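Local structure of ornithine carbamoyltransferase (Campylobacter jejuni subsp. jejuni, 3TPF) at residues B[100-105]-B[116-121]; B[218-223]-B[267-272]; B[257-262]-B[279-284]. The protein catalyses the transfer of the carbamoyl group of carbamoyl phosphate to L-ornithine, giving L-citrulline and phosphate in arginine biosynthesis. All coordinates share one frame; numbering follows the deposited sequence.

Contact 1 of 3, residues B[100-105]-B[116-121]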
# COMPACT_ATOMS: atom_id res chain seq x y z
N ASN B 100 -8.82 -17.42 -1.53
CA ASN B 100 -8.59 -18.76 -2.15
C ASN B 100 -9.80 -19.68 -1.92
O ASN B 100 -10.30 -20.29 -2.87
CB ASN B 100 -7.33 -19.43 -1.58
CG ASN B 100 -6.05 -18.62 -1.80
OD1 ASN B 100 -5.77 -18.23 -2.94
ND2 ASN B 100 -5.26 -18.35 -0.73
N LYS B 101 -10.31 -19.68 -0.69
CA LYS B 101 -11.43 -20.58 -0.30
C LYS B 101 -12.65 -19.85 0.36
O LYS B 101 -12.52 -19.13 1.34
CB LYS B 101 -10.95 -21.65 0.64
CG LYS B 101 -9.95 -22.70 0.08
CD LYS B 101 -8.49 -22.36 0.43
CE LYS B 101 -8.22 -22.32 1.96
NZ LYS B 101 -7.01 -21.53 2.43
N HIS B 102 -13.84 -20.06 -0.20
CA HIS B 102 -15.06 -19.40 0.30
C HIS B 102 -15.24 -19.57 1.82
O HIS B 102 -15.73 -18.67 2.53
CB HIS B 102 -16.29 -19.92 -0.43
CG HIS B 102 -17.47 -18.99 -0.33
ND1 HIS B 102 -17.50 -17.79 -0.97
CD2 HIS B 102 -18.67 -19.10 0.29
CE1 HIS B 102 -18.65 -17.18 -0.74
NE2 HIS B 102 -19.39 -17.96 0.02
N GLU B 103 -14.89 -20.74 2.32
CA GLU B 103 -15.09 -21.01 3.73
C GLU B 103 -14.48 -19.88 4.56
O GLU B 103 -15.04 -19.47 5.58
CB GLU B 103 -14.47 -22.33 4.10
CG GLU B 103 -14.44 -22.58 5.61
CD GLU B 103 -15.81 -22.47 6.31
OE1 GLU B 103 -16.85 -22.81 5.64
OE2 GLU B 103 -15.81 -22.05 7.55
N THR B 104 -13.32 -19.40 4.11
CA THR B 104 -12.62 -18.30 4.76
C THR B 104 -13.48 -17.06 4.86
O THR B 104 -13.50 -16.39 5.87
CB THR B 104 -11.32 -17.92 4.03
OG1 THR B 104 -10.46 -19.08 3.95
CG2 THR B 104 -10.61 -16.78 4.73
N LEU B 105 -14.22 -16.77 3.83
CA LEU B 105 -15.11 -15.63 3.92
C LEU B 105 -16.14 -15.90 4.98
O LEU B 105 -16.53 -15.00 5.73
CB LEU B 105 -15.84 -15.41 2.59
CG LEU B 105 -15.10 -14.60 1.53
CD1 LEU B 105 -15.72 -14.69 0.16
CD2 LEU B 105 -15.10 -13.20 2.07
N VAL B 116 -18.85 -8.08 5.51
CA VAL B 116 -17.78 -8.64 4.67
C VAL B 116 -18.25 -8.77 3.23
O VAL B 116 -19.33 -9.23 3.02
CB VAL B 116 -17.45 -10.06 5.12
CG1 VAL B 116 -16.52 -10.84 4.13
CG2 VAL B 116 -17.07 -10.03 6.57
N ILE B 117 -17.41 -8.39 2.24
CA ILE B 117 -17.77 -8.42 0.79
C ILE B 117 -16.91 -9.30 -0.00
O ILE B 117 -15.69 -9.24 0.10
CB ILE B 117 -17.57 -7.07 0.18
CG1 ILE B 117 -18.52 -6.09 0.79
CG2 ILE B 117 -17.80 -7.17 -1.30
CD1 ILE B 117 -18.04 -4.75 0.50
N ASN B 118 -17.51 -10.23 -0.72
CA ASN B 118 -16.74 -11.29 -1.40
C ASN B 118 -16.21 -10.70 -2.70
O ASN B 118 -16.89 -10.66 -3.71
CB ASN B 118 -17.60 -12.47 -1.77
CG ASN B 118 -16.84 -13.55 -2.64
OD1 ASN B 118 -15.63 -13.40 -2.88
ND2 ASN B 118 -17.54 -14.67 -3.03
N ALA B 119 -14.98 -10.23 -2.69
CA ALA B 119 -14.36 -9.68 -3.90
C ALA B 119 -13.97 -10.80 -4.88
O ALA B 119 -13.48 -10.48 -5.99
CB ALA B 119 -13.13 -8.87 -3.53
N LEU B 120 -14.01 -12.08 -4.44
CA LEU B 120 -13.78 -13.21 -5.32
C LEU B 120 -13.38 -14.49 -4.55
O LEU B 120 -12.53 -14.46 -3.71
CB LEU B 120 -12.73 -12.97 -6.38
CG LEU B 120 -12.53 -14.25 -7.26
CD1 LEU B 120 -12.46 -13.82 -8.74
CD2 LEU B 120 -11.33 -15.01 -6.86
N SER B 121 -14.11 -15.56 -4.80
CA SER B 121 -13.84 -16.83 -4.14
C SER B 121 -13.95 -17.93 -5.17
O SER B 121 -14.38 -17.68 -6.27
CB SER B 121 -14.82 -17.09 -3.01
OG SER B 121 -16.10 -17.47 -3.49
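His102 meets Ser121 through its ring nitrogen, ND1 standing 2.9 Å from OG in a bent hydrogen bond (139°) for which either residue could supply the proton. The bond lies within a beta-alpha-beta unit of the carbamoyl-phosphate domain, where helix 102-111 connects strand 94-98 to strand 116-118, one of the two outer strands of the parallel sheet within this chain. With chi1 at -160°, His102 CG stands anti to its own backbone N, and the ring presents its ND1 and CE1 edge to the other segment. Asn118 ND2 comes to this same edge, 3.6 Å from CE1 of His102, the two side chains crossing at about a right angle.

Next to this polar corner, Leu105 splits its methyls over the strand. CD2 packs on Val116 CG1 at 3.4 Å, while CD1 sits against the amide carbon CG of Asn118 at 3.2 Å. Val116 in turn leans on Phe108 and Ala109 of the same helix.

A second shell sets the polar groups. Ser121 OG accepts an N-H from Asn118 ND2 at 3.2 Å, tilted 24° out of the amide plane, and another from the backbone of Tyr124, whose ring packs edge-to-face with His102. Asn118 ND2 is further bonded to Leu6 O. The chain here leads toward the predicted substrate sites: the carbonyl of Ser121 takes a hydrogen bond from Asn157, and Pro126 lies beside Asn118. On the Asn118 amide, OD1 receives a weak bond from the backbone N of Leu120 at 2.6 Å.

Contact 2 of 3, residues B[218-223]-B[267-272]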
# COMPACT_ATOMS: atom_id res chain seq x y z
N VAL B 218 -23.23 -12.30 -24.91
CA VAL B 218 -22.35 -13.46 -24.85
C VAL B 218 -21.26 -13.21 -23.86
O VAL B 218 -20.58 -12.18 -23.89
CB VAL B 218 -21.69 -13.81 -26.19
CG1 VAL B 218 -20.77 -15.01 -26.06
CG2 VAL B 218 -22.71 -14.02 -27.30
N ILE B 219 -21.13 -14.12 -22.92
CA ILE B 219 -20.18 -13.95 -21.84
C ILE B 219 -19.20 -15.07 -21.83
O ILE B 219 -19.61 -16.23 -21.88
CB ILE B 219 -20.88 -13.97 -20.48
CG1 ILE B 219 -21.98 -12.87 -20.45
CG2 ILE B 219 -19.83 -13.89 -19.39
CD1 ILE B 219 -22.63 -12.70 -19.10
N THR B 220 -17.93 -14.75 -21.73
CA THR B 220 -16.95 -15.79 -21.66
C THR B 220 -15.91 -15.43 -20.65
O THR B 220 -15.89 -14.32 -20.12
CB THR B 220 -16.31 -16.07 -23.01
OG1 THR B 220 -15.63 -17.31 -22.96
CG2 THR B 220 -15.37 -15.00 -23.38
N ASP B 221 -15.04 -16.37 -20.37
CA ASP B 221 -14.00 -16.20 -19.35
C ASP B 221 -12.84 -17.14 -19.59
O ASP B 221 -12.96 -18.15 -20.32
CB ASP B 221 -14.60 -16.46 -17.97
CG ASP B 221 -13.69 -16.00 -16.81
OD1 ASP B 221 -12.68 -15.26 -17.01
OD2 ASP B 221 -14.00 -16.40 -15.66
N THR B 222 -11.72 -16.84 -18.95
CA THR B 222 -10.52 -17.69 -19.06
C THR B 222 -10.87 -19.11 -18.71
O THR B 222 -11.74 -19.37 -17.91
CB THR B 222 -9.41 -17.27 -18.08
OG1 THR B 222 -9.68 -17.88 -16.84
CG2 THR B 222 -9.40 -15.74 -17.81
N TRP B 223 -10.15 -20.03 -19.29
CA TRP B 223 -10.42 -21.46 -19.07
C TRP B 223 -9.58 -22.03 -17.96
O TRP B 223 -10.00 -22.88 -17.19
CB TRP B 223 -10.09 -22.23 -20.32
CG TRP B 223 -10.91 -21.89 -21.50
CD1 TRP B 223 -12.20 -21.48 -21.53
CD2 TRP B 223 -10.50 -22.02 -22.84
NE1 TRP B 223 -12.61 -21.30 -22.81
CE2 TRP B 223 -11.59 -21.64 -23.64
CE3 TRP B 223 -9.31 -22.43 -23.45
CZ2 TRP B 223 -11.53 -21.68 -25.04
CZ3 TRP B 223 -9.24 -22.44 -24.84
CH2 TRP B 223 -10.35 -22.07 -25.62
N GLY B 267 -6.58 -15.80 -28.48
CA GLY B 267 -6.16 -17.05 -29.14
C GLY B 267 -6.68 -18.29 -28.42
O GLY B 267 -6.53 -19.42 -28.91
N TYR B 268 -7.28 -18.06 -27.25
CA TYR B 268 -7.85 -19.13 -26.45
C TYR B 268 -9.37 -18.94 -26.34
O TYR B 268 -10.09 -19.17 -27.32
CB TYR B 268 -7.18 -19.18 -25.08
CG TYR B 268 -5.74 -19.42 -25.20
CD1 TYR B 268 -4.85 -18.37 -25.25
CD2 TYR B 268 -5.25 -20.73 -25.42
CE1 TYR B 268 -3.50 -18.61 -25.45
CE2 TYR B 268 -3.90 -20.96 -25.62
CZ TYR B 268 -3.03 -19.91 -25.62
OH TYR B 268 -1.70 -20.12 -25.81
N GLU B 269 -9.85 -18.47 -25.20
CA GLU B 269 -11.29 -18.34 -25.03
C GLU B 269 -11.89 -17.28 -25.96
O GLU B 269 -13.08 -17.24 -26.20
CB GLU B 269 -11.66 -18.01 -23.59
CG GLU B 269 -11.32 -16.60 -23.15
CD GLU B 269 -9.90 -16.41 -22.65
OE1 GLU B 269 -9.08 -17.39 -22.58
OE2 GLU B 269 -9.61 -15.22 -22.29
N VAL B 270 -11.05 -16.42 -26.48
CA VAL B 270 -11.53 -15.39 -27.35
C VAL B 270 -10.48 -15.06 -28.41
O VAL B 270 -9.27 -15.07 -28.12
CB VAL B 270 -11.92 -14.15 -26.53
CG1 VAL B 270 -10.70 -13.38 -26.08
CG2 VAL B 270 -12.80 -13.25 -27.36
N SER B 271 -10.93 -14.80 -29.63
CA SER B 271 -10.02 -14.37 -30.69
C SER B 271 -9.68 -12.89 -30.54
O SER B 271 -10.47 -12.09 -30.09
CB SER B 271 -10.62 -14.61 -32.05
OG SER B 271 -11.61 -13.65 -32.32
N GLU B 272 -8.49 -12.53 -31.00
CA GLU B 272 -8.01 -11.15 -31.01
C GLU B 272 -8.99 -10.24 -31.75
O GLU B 272 -9.40 -9.20 -31.25
CB GLU B 272 -6.65 -11.07 -31.68
CG GLU B 272 -5.91 -9.76 -31.42
CD GLU B 272 -6.12 -8.66 -32.48
OE1 GLU B 272 -6.48 -9.02 -33.62
OE2 GLU B 272 -5.85 -7.46 -32.18
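Trp223 and Glu269 make an indole-on-backbone packing contact, with no hydrogen bond between the segments. It lies in the ornithine-binding domain, between the chain leaving the carboxyl end of strand 217-220 and the loop that precedes helix 272-277. Glu269 CB sits over the five-membered ring of Trp223, 3.8 Å from its centroid and 27° off the normal, a CH-pi contact. Glu269 CA, 3.3 Å from Trp223 CZ2, covers the same face farther out toward the rim. Beyond it, Trp223 CH2 reaches the carbonyl carbon of Tyr268 at 3.4 Å, while CZ3 packs on Tyr268 CB. The indole also stacks with Phe239.

Glu269 then turns away from the ring: chi1 of 72° sets CG between the backbone N and carbonyl carbon, and a bend at chi2 carries the carboxylate past Thr222. OE2 is held by the backbone N of Tyr265 and by His260 NE2. Thr220 faces Glu269 CB, its OG1 bonded to Ile152 O in the neighbouring strand. Asp221 packs by its carbonyl O on Glu269 CB (3.5 Å), while its side chain, predicted to bind ornithine, starts away from the loop. The arrangement belongs to the carboxyl ends of the strands of a Rossmann-like sheet, where the chain enters the SMG loop of ornithine carbamoyltransferases.

Contact 3 of 3, residues B[257-262]-B[279-284]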
# COMPACT_ATOMS: atom_id res chain seq x y z
N ILE B 257 -23.62 -8.09 -27.69
CA ILE B 257 -22.39 -7.65 -27.04
C ILE B 257 -21.64 -8.82 -26.44
O ILE B 257 -22.26 -9.83 -26.04
CB ILE B 257 -22.60 -6.61 -25.93
CG1 ILE B 257 -23.51 -7.13 -24.84
CG2 ILE B 257 -23.19 -5.36 -26.49
CD1 ILE B 257 -23.55 -6.20 -23.63
N LEU B 258 -20.31 -8.71 -26.42
CA LEU B 258 -19.44 -9.74 -25.86
C LEU B 258 -18.86 -9.22 -24.53
O LEU B 258 -18.24 -8.17 -24.50
CB LEU B 258 -18.30 -10.09 -26.82
CG LEU B 258 -17.19 -11.00 -26.24
CD1 LEU B 258 -17.78 -12.35 -25.89
CD2 LEU B 258 -16.03 -11.08 -27.21
N LEU B 259 -19.06 -9.94 -23.46
CA LEU B 259 -18.53 -9.57 -22.16
C LEU B 259 -17.46 -10.57 -21.72
O LEU B 259 -17.56 -11.75 -22.02
CB LEU B 259 -19.61 -9.55 -21.09
CG LEU B 259 -20.68 -8.48 -21.16
CD1 LEU B 259 -21.60 -8.63 -19.98
CD2 LEU B 259 -19.98 -7.08 -21.20
N HIS B 260 -16.40 -10.04 -21.11
CA HIS B 260 -15.29 -10.80 -20.57
C HIS B 260 -14.79 -10.07 -19.34
O HIS B 260 -14.57 -8.88 -19.38
CB HIS B 260 -14.16 -10.85 -21.58
CG HIS B 260 -13.11 -11.88 -21.27
ND1 HIS B 260 -12.48 -11.98 -20.05
CD2 HIS B 260 -12.55 -12.84 -22.06
CE1 HIS B 260 -11.61 -12.97 -20.09
NE2 HIS B 260 -11.62 -13.50 -21.30
N CYS B 261 -14.59 -10.78 -18.24
CA CYS B 261 -14.23 -10.12 -16.94
C CYS B 261 -12.78 -9.72 -16.92
O CYS B 261 -12.41 -8.82 -16.20
CB CYS B 261 -14.51 -10.95 -15.70
SG CYS B 261 -13.72 -12.58 -15.74
N LEU B 262 -11.99 -10.38 -17.72
CA LEU B 262 -10.56 -10.00 -17.90
C LEU B 262 -9.74 -10.60 -16.80
O LEU B 262 -10.27 -10.96 -15.77
CB LEU B 262 -10.31 -8.46 -17.88
CG LEU B 262 -10.87 -7.57 -18.98
CD1 LEU B 262 -10.34 -6.12 -18.85
CD2 LEU B 262 -10.47 -8.14 -20.36
N ALA B 279 -13.92 -4.05 -27.89
CA ALA B 279 -13.19 -3.32 -26.87
C ALA B 279 -14.09 -2.30 -26.12
O ALA B 279 -14.12 -2.31 -24.91
CB ALA B 279 -11.95 -2.65 -27.43
N ASP B 280 -14.89 -1.50 -26.81
CA ASP B 280 -15.64 -0.47 -26.11
C ASP B 280 -16.46 -1.04 -24.97
O ASP B 280 -16.47 -0.49 -23.86
CB ASP B 280 -16.59 0.31 -27.00
CG ASP B 280 -15.87 1.18 -28.00
OD1 ASP B 280 -14.81 1.74 -27.72
OD2 ASP B 280 -16.35 1.33 -29.14
N VAL B 281 -17.18 -2.12 -25.24
CA VAL B 281 -18.08 -2.68 -24.23
C VAL B 281 -17.29 -3.39 -23.17
O VAL B 281 -17.64 -3.36 -22.01
CB VAL B 281 -19.23 -3.57 -24.79
CG1 VAL B 281 -18.73 -5.00 -25.14
CG2 VAL B 281 -20.35 -3.64 -23.78
N ILE B 282 -16.26 -4.11 -23.58
CA ILE B 282 -15.50 -4.92 -22.65
C ILE B 282 -14.83 -3.99 -21.63
O ILE B 282 -14.77 -4.30 -20.43
CB ILE B 282 -14.44 -5.79 -23.34
CG1 ILE B 282 -15.15 -6.92 -24.11
CG2 ILE B 282 -13.48 -6.40 -22.31
CD1 ILE B 282 -14.22 -7.79 -24.96
N PHE B 283 -14.32 -2.88 -22.09
CA PHE B 283 -13.59 -2.03 -21.18
C PHE B 283 -14.52 -1.13 -20.39
O PHE B 283 -14.11 -0.64 -19.37
CB PHE B 283 -12.44 -1.20 -21.86
CG PHE B 283 -11.30 -2.05 -22.32
CD1 PHE B 283 -10.52 -2.73 -21.41
CD2 PHE B 283 -11.07 -2.26 -23.66
CE1 PHE B 283 -9.51 -3.59 -21.81
CE2 PHE B 283 -10.03 -3.09 -24.08
CZ PHE B 283 -9.24 -3.75 -23.15
N GLU B 284 -15.72 -0.84 -20.90
CA GLU B 284 -16.68 -0.16 -20.07
C GLU B 284 -17.06 -1.14 -18.91
O GLU B 284 -17.18 -0.76 -17.74
CB GLU B 284 -17.90 0.27 -20.87
CG GLU B 284 -17.95 1.77 -21.22
CD GLU B 284 -17.88 2.70 -19.97
OE1 GLU B 284 -17.24 3.80 -20.04
OE2 GLU B 284 -18.49 2.36 -18.89
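Two adjacent helix residues turn their branches onto Leu258 O: Val281, whose chi1 of 79° sets CG1 between its backbone N and carbonyl carbon, and Ile282, whose chi1 of -71° puts CG1 anti to its carbonyl carbon. Val281 CG1 comes to 3.3 Å from Leu258 O and Ile282 CG1 to 3.4 Å from the same oxygen. This is helix-on-sheet packing in the Rossmann-like ornithine domain. The start of helix 279-302 packs on strand 257-260, an outer strand of the sheet within this chain, at 40° between their N-to-C directions, the segment axes 7.5 Å apart at closest approach.

The other branches spread to either end of the strand. Val281 CG2, anti to the backbone N, meets Ile257 CD1 at 4.1 Å, the side chains crossing at about a right angle, and also lies near Leu259 CD2. Ile282 CG2 goes instead to His260 O and to CD2 of Leu262. The second methyl of Leu262, CD1, rests 4.0 Å from Phe283 CE1, and Phe275 packs against Leu262, Ile282 and Phe283.

From His260 the chain forms the HCLP motif of the family, with Cys261 and Leu262 predicted to bind carbamoyl phosphate; Val87 of a second subunit packs on Leu262. His260 is held at both nitrogens: NE2 bonds Glu269, while ND1 accepts, in the ring plane, the backbone N-H of Leu262 at 2.9 Å.

How the contacts relate
Contact 1 comes first along the chain and lies in the carbamoyl-phosphate domain, its centre about 25 Å from those of contacts 2 and 3, both in the ornithine domain. Its nearest atoms stop about 7 Å from contact 3 and 8 Å from contact 2. Contacts 2 and 3 have centres about 11 Å apart and interleave in sequence. They share one sheet, since strands 217-220 and 257-260 are neighbours, and Asp221 packs on Cys261 where these strands end. Helix 279-302 starts in contact 3 and later reaches Ile117 of contact 1, spanning both domains. The predicted binding residues come from both domains, consistent with a site in the cleft between them.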